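PDB 2VBF: branched-chain alpha-ketoacid decarboxylase from Lactococcus lactis, which probably decarboxylates branched-chain and aromatic alpha-keto acids to aldehydes, using thiamine diphosphate and a magnesium ion as cofactors. Local coordinates for residues E72-Y77 and S101-L106; A228-I234 and A296-L302; N281-S285 and K560-L564; D33-L38 and K198-L203. All blocks are in the same frame, centred on the assembly; numbering follows the deposited sequence.

Interaction 1 of 4, residues E72-Y77 and S101-L106; sequences ELNASY and SAINGL. With TPP (thiamine diphosphate), chain D.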
# COMPACT_ATOMS: atom_id res chain seq x y z
N GLU A 72 1.97 -6.65 0.54
CA GLU A 72 0.67 -6.83 1.20
C GLU A 72 -0.51 -6.17 0.49
O GLU A 72 -1.63 -6.70 0.52
CB GLU A 72 0.73 -6.36 2.65
CG GLU A 72 1.61 -7.24 3.51
CD GLU A 72 3.08 -6.82 3.53
OE1 GLU A 72 3.52 -5.97 2.70
OE2 GLU A 72 3.81 -7.35 4.39
N LEU A 73 -0.30 -4.99 -0.10
CA LEU A 73 -1.37 -4.38 -0.85
C LEU A 73 -1.82 -5.34 -1.96
O LEU A 73 -3.01 -5.58 -2.15
CB LEU A 73 -0.97 -3.03 -1.45
CG LEU A 73 -2.09 -2.31 -2.20
CD1 LEU A 73 -3.33 -2.03 -1.33
CD2 LEU A 73 -1.61 -1.02 -2.86
N ASN A 74 -0.84 -5.90 -2.67
CA ASN A 74 -1.14 -6.84 -3.73
C ASN A 74 -1.85 -8.08 -3.22
O ASN A 74 -2.78 -8.56 -3.88
CB ASN A 74 0.12 -7.20 -4.51
CG ASN A 74 0.72 -6.00 -5.24
OD1 ASN A 74 0.07 -4.95 -5.35
ND2 ASN A 74 1.96 -6.13 -5.73
N ALA A 75 -1.43 -8.58 -2.05
CA ALA A 75 -2.06 -9.72 -1.38
C ALA A 75 -3.54 -9.46 -1.14
O ALA A 75 -4.39 -10.31 -1.42
CB ALA A 75 -1.34 -10.05 -0.02
N SER A 76 -3.86 -8.25 -0.67
CA SER A 76 -5.24 -7.87 -0.38
C SER A 76 -6.09 -7.80 -1.66
O SER A 76 -7.22 -8.29 -1.71
CB SER A 76 -5.26 -6.54 0.40
OG SER A 76 -4.95 -5.42 -0.41
N TYR A 77 -5.51 -7.24 -2.72
CA TYR A 77 -6.15 -7.22 -4.03
C TYR A 77 -6.39 -8.64 -4.55
O TYR A 77 -7.44 -8.94 -5.14
CB TYR A 77 -5.27 -6.46 -5.02
CG TYR A 77 -5.15 -4.95 -4.86
CD1 TYR A 77 -6.14 -4.18 -4.23
CD2 TYR A 77 -4.06 -4.28 -5.43
CE1 TYR A 77 -6.03 -2.78 -4.17
CE2 TYR A 77 -3.94 -2.90 -5.36
CZ TYR A 77 -4.92 -2.16 -4.73
OH TYR A 77 -4.78 -0.79 -4.69
N SER A 101 -0.38 -1.80 5.14
CA SER A 101 -0.10 -1.84 3.69
C SER A 101 -1.30 -2.39 2.91
O SER A 101 -1.54 -2.03 1.76
CB SER A 101 1.15 -2.66 3.40
OG SER A 101 2.34 -2.06 3.90
N ALA A 102 -2.07 -3.27 3.55
CA ALA A 102 -3.16 -4.00 2.91
C ALA A 102 -4.52 -3.27 3.04
O ALA A 102 -5.50 -3.66 2.40
CB ALA A 102 -3.26 -5.42 3.54
N ILE A 103 -4.58 -2.21 3.85
CA ILE A 103 -5.90 -1.66 4.27
C ILE A 103 -6.70 -1.08 3.10
O ILE A 103 -7.92 -1.15 3.09
CB ILE A 103 -5.80 -0.67 5.46
CG1 ILE A 103 -7.17 -0.47 6.13
CG2 ILE A 103 -5.21 0.68 5.05
CD1 ILE A 103 -7.05 0.23 7.47
N ASN A 104 -6.03 -0.57 2.07
CA ASN A 104 -6.76 -0.08 0.89
C ASN A 104 -7.46 -1.22 0.14
O ASN A 104 -8.54 -1.03 -0.42
CB ASN A 104 -5.84 0.64 -0.08
CG ASN A 104 -6.59 1.21 -1.26
OD1 ASN A 104 -7.62 1.88 -1.10
ND2 ASN A 104 -6.08 0.94 -2.47
N GLY A 105 -6.80 -2.37 0.06
CA GLY A 105 -7.41 -3.56 -0.52
C GLY A 105 -8.63 -4.00 0.27
O GLY A 105 -9.68 -4.29 -0.29
N LEU A 106 -8.49 -4.04 1.60
CA LEU A 106 -9.60 -4.43 2.45
C LEU A 106 -10.75 -3.42 2.36
O LEU A 106 -11.92 -3.81 2.40
CB LEU A 106 -9.16 -4.63 3.91
CG LEU A 106 -9.97 -5.68 4.68
CD1 LEU A 106 -9.58 -7.09 4.23
CD2 LEU A 106 -9.77 -5.48 6.19
N1' TPP D . 6.21 -6.94 5.46
C2' TPP D . 6.57 -5.63 5.69
CM2 TPP D . 5.86 -4.53 4.96
N3' TPP D . 7.56 -5.36 6.59
C4' TPP D . 8.22 -6.38 7.26
N4' TPP D . 9.15 -6.02 8.14
C5' TPP D . 7.88 -7.71 7.01
C6' TPP D . 6.87 -7.98 6.10
C7' TPP D . 8.62 -8.85 7.72
N3 TPP D . 10.02 -8.99 7.30
C2 TPP D . 11.13 -8.44 7.94
S1 TPP D . 12.57 -8.74 7.26
C5 TPP D . 11.83 -9.59 6.11
C4 TPP D . 10.44 -9.68 6.21
CM4 TPP D . 9.53 -10.43 5.27
C6 TPP D . 12.72 -10.22 5.07
C7 TPP D . 13.49 -9.22 4.21
O7 TPP D . 14.17 -10.01 3.25
PA TPP D . 15.39 -9.44 2.36
O1A TPP D . 14.97 -8.05 1.90
O2A TPP D . 15.59 -10.40 1.22
O3A TPP D . 16.61 -9.29 3.38
PB TPP D . 17.78 -10.37 3.70
O1B TPP D . 17.69 -10.64 5.17
O2B TPP D . 19.08 -9.71 3.33
O3B TPP D . 17.55 -11.59 2.85
O HOH W 1 4.04 -3.22 2.03
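Glu72 sets CG anti to its carbonyl carbon and then bends at chi2 (88°), which carries the carboxylate to the cofactor, while its CB packs on Ser101 CB at 3.8 Å. Glu72 OE2 lies 2.7 Å from N1' of thiamine diphosphate, and a water donates to both Glu72 OE1 and Ser101 OG, tying the helices together; Ser101 OG also hydrogen-bonds Val97 O. With an alanine here, N1' would probably be left without its carboxylate mate and the water would lose its Glu72 partner. The glutamate–N1' pair is the hallmark of thiamine diphosphate enzymes; the cofactor also takes hydrogen bonds from Ser454 and Thr483 of the second subunit. Helices 72-86 and 97-111 of the N-terminal alpha/beta domain both pack against strand 89-94, which lies between them in sequence, and the axes of segments 72-77 and 101-106 approach to 7.1 Å at 22°. Small residues make this possible. Ser76 OG lies 3.1 Å from Gly105 CA, where any side chain would collide with it, and that hydroxyl turns back to donate to Leu73 O (2.6 Å). Tyr77 OH and Asn104 ND2 both hydrogen-bond Ser426 OG, the amide plane standing 76° from the ring; Asn104 OD1 accepts from Trp424 NE1.

Interaction 2 of 4, residues A228-I234 and A296-L302; sequences AQKPVVI and ADFILML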
# COMPACT_ATOMS: atom_id res chain seq x y z
N ALA A 228 -47.28 -7.36 -14.54
CA ALA A 228 -46.50 -6.43 -15.36
C ALA A 228 -46.58 -6.79 -16.85
O ALA A 228 -46.49 -7.96 -17.21
CB ALA A 228 -45.04 -6.41 -14.90
N GLN A 229 -46.75 -5.77 -17.69
CA GLN A 229 -46.72 -5.92 -19.14
C GLN A 229 -45.29 -5.77 -19.67
O GLN A 229 -44.96 -6.27 -20.74
CB GLN A 229 -47.60 -4.85 -19.80
CG GLN A 229 -49.05 -4.79 -19.29
CD GLN A 229 -49.92 -3.83 -20.10
OE1 GLN A 229 -49.73 -2.61 -20.05
NE2 GLN A 229 -50.89 -4.37 -20.83
N LYS A 230 -44.45 -5.05 -18.91
CA LYS A 230 -43.07 -4.82 -19.29
C LYS A 230 -42.17 -4.77 -18.05
O LYS A 230 -41.68 -3.70 -17.68
CB LYS A 230 -42.95 -3.52 -20.08
CG LYS A 230 -41.65 -3.35 -20.84
CD LYS A 230 -41.69 -2.04 -21.61
CE LYS A 230 -40.49 -1.84 -22.48
NZ LYS A 230 -40.79 -0.74 -23.46
N PRO A 231 -41.95 -5.92 -17.43
CA PRO A 231 -41.07 -5.95 -16.27
C PRO A 231 -39.61 -5.88 -16.68
O PRO A 231 -39.26 -6.27 -17.80
CB PRO A 231 -41.36 -7.32 -15.65
CG PRO A 231 -41.68 -8.18 -16.82
CD PRO A 231 -42.46 -7.27 -17.76
N VAL A 232 -38.76 -5.39 -15.79
CA VAL A 232 -37.32 -5.49 -16.00
C VAL A 232 -36.66 -5.81 -14.65
O VAL A 232 -37.05 -5.29 -13.60
CB VAL A 232 -36.72 -4.21 -16.64
CG1 VAL A 232 -36.71 -3.05 -15.66
CG2 VAL A 232 -35.28 -4.48 -17.17
N VAL A 233 -35.69 -6.73 -14.70
CA VAL A 233 -34.87 -7.06 -13.54
C VAL A 233 -33.54 -6.35 -13.70
O VAL A 233 -32.98 -6.31 -14.80
CB VAL A 233 -34.63 -8.58 -13.44
CG1 VAL A 233 -33.81 -8.92 -12.18
CG2 VAL A 233 -35.95 -9.32 -13.43
N ILE A 234 -33.04 -5.74 -12.63
CA ILE A 234 -31.70 -5.19 -12.63
C ILE A 234 -30.90 -5.93 -11.54
O ILE A 234 -31.27 -5.88 -10.37
CB ILE A 234 -31.68 -3.65 -12.37
CG1 ILE A 234 -32.69 -2.92 -13.28
CG2 ILE A 234 -30.25 -3.10 -12.55
CD1 ILE A 234 -32.71 -1.41 -13.09
N ALA A 296 -40.22 0.50 -18.42
CA ALA A 296 -40.72 -0.69 -17.74
C ALA A 296 -41.79 -0.30 -16.73
O ALA A 296 -41.66 0.74 -16.07
CB ALA A 296 -39.57 -1.44 -17.03
N ASP A 297 -42.86 -1.09 -16.63
CA ASP A 297 -43.94 -0.81 -15.66
C ASP A 297 -43.70 -1.43 -14.27
O ASP A 297 -44.43 -1.14 -13.33
CB ASP A 297 -45.32 -1.19 -16.21
CG ASP A 297 -45.46 -2.65 -16.56
OD1 ASP A 297 -44.46 -3.41 -16.56
OD2 ASP A 297 -46.60 -3.05 -16.87
N PHE A 298 -42.69 -2.28 -14.15
CA PHE A 298 -42.26 -2.80 -12.86
C PHE A 298 -40.76 -3.06 -12.93
O PHE A 298 -40.28 -3.61 -13.91
CB PHE A 298 -42.98 -4.11 -12.50
CG PHE A 298 -42.41 -4.80 -11.28
CD1 PHE A 298 -42.46 -4.17 -10.05
CD2 PHE A 298 -41.80 -6.05 -11.38
CE1 PHE A 298 -41.94 -4.78 -8.93
CE2 PHE A 298 -41.28 -6.66 -10.26
CZ PHE A 298 -41.34 -6.03 -9.03
N ILE A 299 -40.04 -2.66 -11.89
CA ILE A 299 -38.59 -2.86 -11.80
C ILE A 299 -38.28 -3.65 -10.54
O ILE A 299 -38.68 -3.25 -9.44
CB ILE A 299 -37.83 -1.53 -11.72
CG1 ILE A 299 -38.17 -0.62 -12.91
CG2 ILE A 299 -36.31 -1.80 -11.65
CD1 ILE A 299 -37.86 0.83 -12.66
N LEU A 300 -37.58 -4.77 -10.70
CA LEU A 300 -37.04 -5.55 -9.59
C LEU A 300 -35.51 -5.39 -9.58
O LEU A 300 -34.83 -5.87 -10.51
CB LEU A 300 -37.41 -7.03 -9.75
CG LEU A 300 -36.89 -8.03 -8.71
CD1 LEU A 300 -37.47 -7.71 -7.32
CD2 LEU A 300 -37.23 -9.47 -9.11
N MET A 301 -34.98 -4.69 -8.57
CA MET A 301 -33.52 -4.58 -8.40
C MET A 301 -33.04 -5.57 -7.35
O MET A 301 -33.57 -5.62 -6.23
CB MET A 301 -33.09 -3.17 -7.99
CG MET A 301 -33.52 -2.08 -8.96
SD MET A 301 -32.32 -0.72 -9.08
CE MET A 301 -32.11 -0.20 -7.38
N LEU A 302 -32.03 -6.36 -7.72
CA LEU A 302 -31.45 -7.37 -6.85
C LEU A 302 -29.99 -7.05 -6.61
O LEU A 302 -29.16 -7.25 -7.50
CB LEU A 302 -31.57 -8.75 -7.48
CG LEU A 302 -32.98 -9.19 -7.84
CD1 LEU A 302 -32.96 -10.55 -8.52
CD2 LEU A 302 -33.85 -9.22 -6.62
O HOH W 2 -48.00 -1.44 -18.49
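Residues 231-234 and 298-302 run parallel, 15° apart, as neighbouring central strands of the Rossmann-like sheet of the middle domain, joined by a ladder in which Val232 N donates to Phe298 O, Leu300 N to Val232 O, Ile234 N to Leu300 O and Leu302 N to Ile234 O. The last is short and straight (2.8 Å, 169° at the hydrogen). Branched and apolar residues suit strands buried on both faces. On one, Val232 CG1 touches Ala296 CB at 3.6 Å and Ile299 CG1 at 3.9 Å, and Ile234 lies beside Met301, with CD1 4.1 Å from SD. On the other, Phe298 and Leu300 turn to helix 212-227, and the Phe298 ring presents its edge to Pro231 CB. Val233 CG1 also meets Leu302 CD1. At the N-terminal end of the pair a carboxylate adds to the backbone pairing. Asp297 places CG between its backbone N and carbonyl carbon (chi1 60°), which folds the side chain back over the loop leading into strand 231-235, where two successive amides meet it. Gln229 N reaches the syn lone pair of Asp297 OD2 at 2.8 Å, whereas Lys230 N approaches Asp297 OD1 from above the carboxylate plane at 2.9 Å.

Interaction 3 of 4, residues N281-S285 and K560-L564; sequences NGKLS and KMGKL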
# COMPACT_ATOMS: atom_id res chain seq x y z
N ASN A 281 -26.41 2.19 -18.12
CA ASN A 281 -25.49 3.19 -17.57
C ASN A 281 -26.06 4.60 -17.75
O ASN A 281 -25.43 5.46 -18.36
CB ASN A 281 -24.12 3.04 -18.24
CG ASN A 281 -23.00 3.78 -17.51
OD1 ASN A 281 -23.13 4.18 -16.34
ND2 ASN A 281 -21.88 3.96 -18.20
N GLY A 282 -27.25 4.81 -17.20
CA GLY A 282 -27.94 6.09 -17.29
C GLY A 282 -28.04 6.59 -18.71
O GLY A 282 -28.30 5.81 -19.64
N LYS A 283 -27.82 7.89 -18.91
CA LYS A 283 -27.98 8.49 -20.23
C LYS A 283 -26.96 8.00 -21.26
O LYS A 283 -27.17 8.17 -22.46
CB LYS A 283 -27.97 10.03 -20.15
CG LYS A 283 -26.60 10.67 -20.10
CD LYS A 283 -26.70 12.18 -19.97
CE LYS A 283 -25.34 12.85 -20.08
NZ LYS A 283 -25.46 14.34 -20.00
N LEU A 284 -25.87 7.37 -20.79
CA LEU A 284 -24.86 6.80 -21.68
C LEU A 284 -25.20 5.38 -22.17
O LEU A 284 -24.41 4.77 -22.89
CB LEU A 284 -23.49 6.79 -20.99
CG LEU A 284 -22.96 8.14 -20.49
CD1 LEU A 284 -21.57 7.97 -19.90
CD2 LEU A 284 -22.94 9.18 -21.59
N SER A 285 -26.36 4.87 -21.77
CA SER A 285 -26.82 3.57 -22.24
C SER A 285 -27.10 3.60 -23.74
O SER A 285 -27.44 4.64 -24.29
CB SER A 285 -28.12 3.17 -21.54
OG SER A 285 -28.01 3.20 -20.14
N LYS A 560 -17.38 10.32 -23.29
CA LYS A 560 -18.55 10.95 -22.67
C LYS A 560 -18.40 11.06 -21.16
O LYS A 560 -18.66 12.10 -20.57
CB LYS A 560 -19.81 10.17 -23.03
CG LYS A 560 -20.08 10.09 -24.53
CD LYS A 560 -21.29 9.23 -24.83
CE LYS A 560 -21.54 9.13 -26.33
NZ LYS A 560 -21.86 10.47 -26.93
N MET A 561 -17.96 9.97 -20.54
CA MET A 561 -17.87 9.92 -19.07
C MET A 561 -16.78 10.83 -18.49
O MET A 561 -16.91 11.34 -17.36
CB MET A 561 -17.63 8.47 -18.64
CG MET A 561 -17.91 8.24 -17.19
SD MET A 561 -19.65 8.43 -16.76
CE MET A 561 -19.47 8.79 -15.01
N GLY A 562 -15.70 11.02 -19.25
CA GLY A 562 -14.61 11.91 -18.85
C GLY A 562 -15.12 13.31 -18.57
O GLY A 562 -14.74 13.94 -17.58
N LYS A 563 -16.00 13.79 -19.45
CA LYS A 563 -16.55 15.13 -19.33
C LYS A 563 -17.55 15.23 -18.16
O LYS A 563 -17.67 16.27 -17.53
CB LYS A 563 -17.19 15.55 -20.66
CG LYS A 563 -16.19 15.58 -21.84
CD LYS A 563 -15.10 16.64 -21.62
CE LYS A 563 -14.00 16.61 -22.69
NZ LYS A 563 -12.78 15.85 -22.26
N LEU A 564 -18.22 14.12 -17.86
CA LEU A 564 -19.16 14.08 -16.75
C LEU A 564 -18.43 14.04 -15.41
O LEU A 564 -18.89 14.66 -14.44
CB LEU A 564 -20.13 12.90 -16.88
CG LEU A 564 -21.00 12.95 -18.15
CD1 LEU A 564 -21.90 11.71 -18.25
CD2 LEU A 564 -21.83 14.23 -18.16
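This is a small apolar surface contact between the middle domain and the C-terminal helix 556-568: the loop that follows strand 276-279 in the Rossmann-like middle domain rests on that helix, and no hydrogen bond crosses between the two segments. Leu284, in a short 3-10 turn, carries most of it. Its side chain packs against Lys560, Met561 and Leu564, together with Leu557 one turn earlier. Leucine suits the place because its two methyls can serve different neighbours. Leu284 CD2 slides along the aliphatic part of Lys560, 3.6 Å from both Lys560 CB and Lys560 CD, so the exposed lysine lends its methylenes to the packing while its ammonium group extends beyond the contact. Leu284 CD1 meets Met561 SD at 3.7 Å, the methionine crossing the leucine at about a right angle. The same leucine stands tip to tip with Leu564, CD1 to CD1. The bend of Met561 at chi2 (66°) helps bring the sulfur to the Leu284 methyl.

The turn that presents Leu284 is held from within. Ser285 OG accepts from Asn281 N (2.8 Å) and donates to Gly282 O (2.7 Å), which also takes the Ser285 amide. Gly282 has a phi of +52°, a value readily adopted without a side chain. The amide of Lys283 is held by Thr315 OG1 of a nearby loop. At the solvent-facing border the extended Lys283 chain crosses Leu564 obliquely, bringing Lys283 CE to 4.1 Å from Leu564 CD1.

Interaction 4 of 4, residues D33-L38 and K198-L203; sequences DRLHEL and KPALSL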
# COMPACT_ATOMS: atom_id res chain seq x y z
N ASP A 33 -9.34 -24.97 9.83
CA ASP A 33 -10.49 -25.84 9.59
C ASP A 33 -11.71 -25.02 9.15
O ASP A 33 -12.38 -25.37 8.18
CB ASP A 33 -10.83 -26.67 10.82
CG ASP A 33 -10.01 -27.96 10.93
OD1 ASP A 33 -9.27 -28.30 9.99
OD2 ASP A 33 -10.13 -28.65 11.96
N ARG A 34 -11.96 -23.91 9.85
CA ARG A 34 -13.09 -23.04 9.52
C ARG A 34 -12.92 -22.40 8.14
O ARG A 34 -13.87 -22.30 7.39
CB ARG A 34 -13.29 -21.95 10.57
CG ARG A 34 -13.81 -22.44 11.92
CD ARG A 34 -15.08 -23.29 11.78
NE ARG A 34 -15.89 -23.29 13.00
CZ ARG A 34 -17.02 -23.99 13.16
NH1 ARG A 34 -17.47 -24.78 12.20
NH2 ARG A 34 -17.70 -23.91 14.29
N LEU A 35 -11.70 -21.96 7.82
CA LEU A 35 -11.42 -21.43 6.48
C LEU A 35 -11.67 -22.49 5.40
O LEU A 35 -12.27 -22.19 4.37
CB LEU A 35 -10.00 -20.87 6.38
CG LEU A 35 -9.67 -19.70 7.31
CD1 LEU A 35 -8.22 -19.27 7.05
CD2 LEU A 35 -10.65 -18.51 7.14
N HIS A 36 -11.24 -23.72 5.64
CA HIS A 36 -11.55 -24.83 4.74
C HIS A 36 -13.06 -25.00 4.53
O HIS A 36 -13.52 -25.20 3.41
CB HIS A 36 -10.96 -26.14 5.25
CG HIS A 36 -11.41 -27.34 4.48
ND1 HIS A 36 -10.94 -27.64 3.23
CD2 HIS A 36 -12.31 -28.30 4.79
CE1 HIS A 36 -11.52 -28.75 2.79
NE2 HIS A 36 -12.36 -29.16 3.72
N GLU A 37 -13.83 -24.92 5.62
CA GLU A 37 -15.29 -25.03 5.54
C GLU A 37 -15.90 -23.97 4.63
O GLU A 37 -16.92 -24.21 3.97
CB GLU A 37 -15.94 -24.86 6.90
CG GLU A 37 -15.75 -25.96 7.90
CD GLU A 37 -16.51 -25.67 9.19
OE1 GLU A 37 -17.53 -24.95 9.14
OE2 GLU A 37 -16.08 -26.16 10.25
N LEU A 38 -15.29 -22.78 4.62
CA LEU A 38 -15.72 -21.68 3.76
C LEU A 38 -15.35 -21.87 2.28
O LEU A 38 -15.73 -21.05 1.44
CB LEU A 38 -15.14 -20.35 4.26
CG LEU A 38 -15.59 -19.87 5.64
CD1 LEU A 38 -14.82 -18.60 6.06
CD2 LEU A 38 -17.10 -19.62 5.68
N LYS A 198 -11.65 -29.41 18.25
CA LYS A 198 -12.27 -29.39 16.93
C LYS A 198 -13.70 -28.87 16.99
O LYS A 198 -14.41 -29.13 17.97
CB LYS A 198 -12.30 -30.80 16.32
CG LYS A 198 -11.22 -31.07 15.30
CD LYS A 198 -11.57 -32.27 14.43
CE LYS A 198 -10.59 -32.43 13.29
NZ LYS A 198 -10.63 -31.25 12.37
N PRO A 199 -14.14 -28.13 15.95
CA PRO A 199 -15.53 -27.66 15.96
C PRO A 199 -16.55 -28.80 15.92
O PRO A 199 -16.38 -29.75 15.16
CB PRO A 199 -15.64 -26.79 14.70
CG PRO A 199 -14.29 -26.67 14.13
CD PRO A 199 -13.41 -27.71 14.74
N ALA A 200 -17.59 -28.69 16.74
CA ALA A 200 -18.64 -29.69 16.80
C ALA A 200 -19.65 -29.54 15.66
O ALA A 200 -20.11 -30.53 15.09
CB ALA A 200 -19.36 -29.61 18.15
N LEU A 201 -19.98 -28.29 15.33
CA LEU A 201 -20.98 -28.00 14.30
C LEU A 201 -20.39 -27.10 13.22
O LEU A 201 -19.43 -26.38 13.47
CB LEU A 201 -22.19 -27.33 14.93
CG LEU A 201 -22.95 -28.13 15.99
CD1 LEU A 201 -24.14 -27.33 16.46
CD2 LEU A 201 -23.40 -29.48 15.45
N SER A 202 -20.98 -27.13 12.03
CA SER A 202 -20.55 -26.26 10.94
C SER A 202 -21.04 -24.83 11.19
O SER A 202 -21.99 -24.61 11.94
CB SER A 202 -21.07 -26.77 9.60
OG SER A 202 -22.48 -26.78 9.55
N LEU A 203 -20.37 -23.87 10.54
CA LEU A 203 -20.72 -22.45 10.66
C LEU A 203 -22.09 -22.15 10.07
O LEU A 203 -22.84 -21.34 10.60
CB LEU A 203 -19.67 -21.58 9.96
CG LEU A 203 -18.26 -21.52 10.54
CD1 LEU A 203 -17.28 -21.04 9.48
CD2 LEU A 203 -18.21 -20.62 11.77
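Arg34 and Leu203 have the most surface buried here, with Pro199 next, and Pro199 and Leu203 pack on opposite faces of the Arg34 guanidinium. Pro199 CB sits 3.4 Å above the centre of one face, and Leu203 CG lies over the other, toward the rim. The arginine bends at chi2 (-52°), which helps turn this flat group between them. Along its edge, NH1 (2.8 Å) and NH2 (3.1 Å) both donate to Leu201 O, nearly in the guanidinium plane, and NH1 also forms a salt bridge with Glu37 OE2 at 2.8 Å. NE pairs with Asp170 of helix 165-179. With a leucine in place of Arg34, Leu201 O would probably lose both donors, and Glu37 and Asp170 a countercharge. Leu203 further touches Leu38, CD1 to CD2, and its amide makes a weak bond to Glu37 OE1. At the other end Lys198 NZ bridges to Asp33 OD2 at 2.7 Å, an oxygen also bound by Tyr25. The contact thus lays the loop leading toward the middle domain on helix 27-37 of the N-terminal domain. With its faces covered by proline and leucine and its edge paired to oxygens, the arginine's charge is probably well compensated although the residue is buried.

How the interactions relate
Interaction 1 bears on the active site directly: it holds the glutamate that meets one thiamine diphosphate, and Asn104 lies about 5 Å from another. Interaction 3 stands further back, with the Met561 side chain about 11 Å from a bound cofactor and about 8 Å from that of Val484, which binds it. Interactions 2 and 4 lie away from the cofactor and metal sites. Interactions 2 and 3 alternate along the chain, their nearest atoms about 9 Å apart without touching. Interaction 1 is nested within the loop closed by interaction 4, nearest atoms about 12 Å apart. The centres of interactions 3 and 4 are about 46 Å apart.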